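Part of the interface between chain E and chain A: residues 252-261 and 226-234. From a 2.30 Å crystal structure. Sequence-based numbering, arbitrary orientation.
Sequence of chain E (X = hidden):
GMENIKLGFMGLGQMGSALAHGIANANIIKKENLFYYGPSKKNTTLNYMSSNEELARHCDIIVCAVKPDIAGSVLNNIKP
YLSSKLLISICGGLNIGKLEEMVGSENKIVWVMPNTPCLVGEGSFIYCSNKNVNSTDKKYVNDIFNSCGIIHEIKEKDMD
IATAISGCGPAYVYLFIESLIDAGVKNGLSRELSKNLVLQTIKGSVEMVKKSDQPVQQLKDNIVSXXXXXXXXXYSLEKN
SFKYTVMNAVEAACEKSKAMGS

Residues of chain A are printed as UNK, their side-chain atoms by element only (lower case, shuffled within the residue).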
# COMPACT_ATOMS: atom_id res chain seq x y z
N ALA E 252 -19.43 5.24 4.50
CA ALA E 252 -19.16 4.76 5.85
C ALA E 252 -20.14 5.36 6.86
O ALA E 252 -20.65 4.66 7.73
CB ALA E 252 -17.72 5.07 6.25
N ALA E 253 -20.41 6.65 6.70
CA ALA E 253 -21.38 7.36 7.53
C ALA E 253 -22.80 6.87 7.27
O ALA E 253 -23.58 6.68 8.20
CB ALA E 253 -21.28 8.86 7.28
N CYS E 254 -23.13 6.65 5.99
CA CYS E 254 -24.43 6.12 5.59
C CYS E 254 -24.66 4.72 6.17
O CYS E 254 -25.77 4.39 6.61
CB CYS E 254 -24.55 6.08 4.06
SG CYS E 254 -26.10 5.41 3.43
N GLU E 255 -23.60 3.92 6.18
CA GLU E 255 -23.62 2.56 6.73
C GLU E 255 -23.85 2.58 8.24
O GLU E 255 -24.61 1.76 8.76
CB GLU E 255 -22.30 1.86 6.41
CG GLU E 255 -22.33 0.34 6.49
CD GLU E 255 -20.99 -0.29 6.13
OE1 GLU E 255 -20.36 0.15 5.15
OE2 GLU E 255 -20.58 -1.24 6.84
N LYS E 256 -23.20 3.51 8.93
CA LYS E 256 -23.36 3.69 10.38
C LYS E 256 -24.78 4.16 10.73
O LYS E 256 -25.34 3.73 11.74
CB LYS E 256 -22.31 4.68 10.91
CG LYS E 256 -22.44 5.03 12.40
CD LYS E 256 -22.12 3.85 13.30
CE LYS E 256 -22.20 4.24 14.76
NZ LYS E 256 -21.66 3.17 15.64
N SER E 257 -25.34 5.02 9.89
CA SER E 257 -26.71 5.50 10.04
C SER E 257 -27.73 4.37 9.95
O SER E 257 -28.69 4.33 10.71
CB SER E 257 -27.01 6.58 9.00
OG SER E 257 -28.24 7.21 9.25
N LYS E 258 -27.50 3.44 9.02
CA LYS E 258 -28.36 2.27 8.84
C LYS E 258 -28.17 1.24 9.94
O LYS E 258 -29.10 0.51 10.28
CB LYS E 258 -28.13 1.64 7.47
CG LYS E 258 -28.70 2.44 6.32
CD LYS E 258 -28.48 1.77 4.98
CE LYS E 258 -29.14 2.58 3.87
NZ LYS E 258 -28.92 1.97 2.53
N ALA E 259 -26.95 1.17 10.49
CA ALA E 259 -26.62 0.24 11.56
C ALA E 259 -27.34 0.60 12.87
O ALA E 259 -27.84 -0.27 13.57
CB ALA E 259 -25.12 0.18 11.77
N MSE E 260 -27.37 1.90 13.17
CA MSE E 260 -28.05 2.41 14.36
C MSE E 260 -29.57 2.34 14.20
O MSE E 260 -30.30 2.23 15.19
CB MSE E 260 -27.62 3.85 14.65
CG MSE E 260 -26.13 4.01 14.89
SE MSE E 260 -25.57 5.88 14.81
CE MSE E 260 -26.16 6.44 16.58
N GLY E 261 -30.03 2.42 12.95
CA GLY E 261 -31.45 2.31 12.63
C GLY E 261 -31.98 0.89 12.63
O GLY E 261 -33.19 0.68 12.57
N UNK A 226 -20.79 12.29 20.07
CA UNK A 226 -20.15 11.12 20.70
C UNK A 226 -20.83 9.79 20.36
O UNK A 226 -22.01 9.59 20.69
c UNK A 226 -20.26 11.43 22.19
c UNK A 226 -21.04 13.36 21.05
c UNK A 226 -20.26 12.91 22.25
N UNK A 227 -20.09 8.90 19.72
CA UNK A 227 -20.60 7.59 19.29
C UNK A 227 -21.55 7.67 18.10
O UNK A 227 -22.37 6.77 17.90
N UNK A 228 -21.41 8.73 17.31
CA UNK A 228 -22.37 9.01 16.24
C UNK A 228 -21.92 8.71 14.82
O UNK A 228 -20.96 7.98 14.59
N UNK A 229 -22.63 9.31 13.87
CA UNK A 229 -22.47 9.04 12.44
C UNK A 229 -21.28 9.78 11.81
O UNK A 229 -20.52 9.19 11.04
c UNK A 229 -26.32 9.10 11.73
c UNK A 229 -23.64 9.06 10.18
c UNK A 229 -24.98 8.67 12.28
c UNK A 229 -23.78 9.40 11.66
N UNK A 230 -21.14 11.06 12.16
CA UNK A 230 -20.08 11.91 11.63
C UNK A 230 -18.68 11.40 12.00
O UNK A 230 -17.74 11.50 11.21
c UNK A 230 -20.26 13.37 12.10
c UNK A 230 -19.11 14.25 11.64
o UNK A 230 -21.48 13.89 11.56
N UNK A 231 -18.57 10.84 13.20
CA UNK A 231 -17.33 10.25 13.69
C UNK A 231 -16.83 9.13 12.78
O UNK A 231 -15.62 9.00 12.56
c UNK A 231 -17.52 9.74 15.11
N UNK A 232 -17.75 8.33 12.25
CA UNK A 232 -17.43 7.22 11.35
C UNK A 232 -16.98 7.72 9.97
O UNK A 232 -16.04 7.18 9.39
c UNK A 232 -18.83 5.51 12.57
c UNK A 232 -18.63 6.23 11.24
c UNK A 232 -18.42 5.22 10.13
N UNK A 233 -17.65 8.76 9.47
CA UNK A 233 -17.28 9.39 8.20
C UNK A 233 -15.93 10.08 8.23
O UNK A 233 -15.19 10.04 7.24
N UNK A 234 -15.62 10.71 9.35
CA UNK A 234 -14.33 11.39 9.55
C UNK A 234 -13.18 10.40 9.73
O UNK A 234 -12.07 10.64 9.25
c UNK A 234 -15.19 14.24 9.20
c UNK A 234 -14.41 13.86 10.46
c UNK A 234 -14.41 12.36 10.73
c UNK A 234 -14.94 14.61 11.66

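Position 226 carries three side-chain carbons that close a ring onto its own backbone N, and the ring makes no contact with the chain E stretch. That connectivity belongs to proline alone among the standard residues, so this is Pro A226.

Position 227 has no side-chain atoms. Its backbone O lies 4.0 Å from CE of Lys E256 and 4.0 Å from CE of Met E260, a selenomethionine, so the backbone itself provides the contact surface here. The residue is Gly A227, and its phi/psi of 74/24 agrees, since a positive phi by itself favours glycine.

Position 228 is again without side-chain atoms. Its backbone O sits 3.9 Å from CE of Lys E256. This is Gly A228; a CB would point away from the chain E stretch, so the absence of a side chain is not required by a close approach at this point.

Position 229 has four carbons, forked at the first, with one arm two carbons long. Its side-chain carbons reach the backbone O and CB of Ala E253, SE of Met E260 and OG of Ser E257, a hydroxyl hydrogen-bonded elsewhere in the structure. A fork at the first carbon excludes leucine, and the fourth carbon excludes valine; the residue is Ile A229. Of all the residues in the two stretches it has the largest area covered by the other, 89 Å². The CA-to-CB bond points sideways, but the end of the side chain comes nearer: CG2 of Ile A229 lies 3.1 Å from O of Ala E253 and 3.7 Å from its CB, CG1 lies 3.8 Å from SE of Met E260, and CD1 lies 3.7 Å from OG of Ser E257. Chi1 is -54° (m) and chi2 is 171° (t).

Position 230 shows one carbon bearing one oxygen and one carbon, the pattern of Thr A230. Its CA-to-CB bond points away from the chain E stretch, and the side chain makes no contact with it.

Position 231 has a single carbon, also clear of the chain E stretch, and is Ala A231.

Position 232 has one carbon carrying two more. One of these outer carbons meets O and CB of Ala E252, and the other packs against the aliphatic part of Lys E256. The residue is Val A232. Its CA-to-CB bond points toward the chain E stretch; CG1 of Val A232 lies 3.3 Å from O of Ala E252 and 3.9 Å from its CB, while CG2 is 3.6 Å from CG of Lys E256.

Position 233 lacks side-chain atoms. Its CA is 4.6 Å from CA of Ala E253 and 4.1 Å from CB of Ala E253. It is Gly A233; an ideal CB would fall tight against that same methyl, so the bare backbone relieves a tight spot.

Position 234 has four carbons forked at the second and makes no contact with the chain E stretch, which identifies Leu A234 by its branching alone.

The contact works by apolar packing between two helices whose directions differ by 148° and whose axes approach to 7.8 Å. No hydrogen bond crosses between the stretches, and 411 Å² is buried in total. Ala E253 and Gly A233 meet at close backbone approach, while Ile A229 and Val A232 pack along the chain E helix from Ala E252 to Met E260.

Chain A (226-234) PGGITAVGL
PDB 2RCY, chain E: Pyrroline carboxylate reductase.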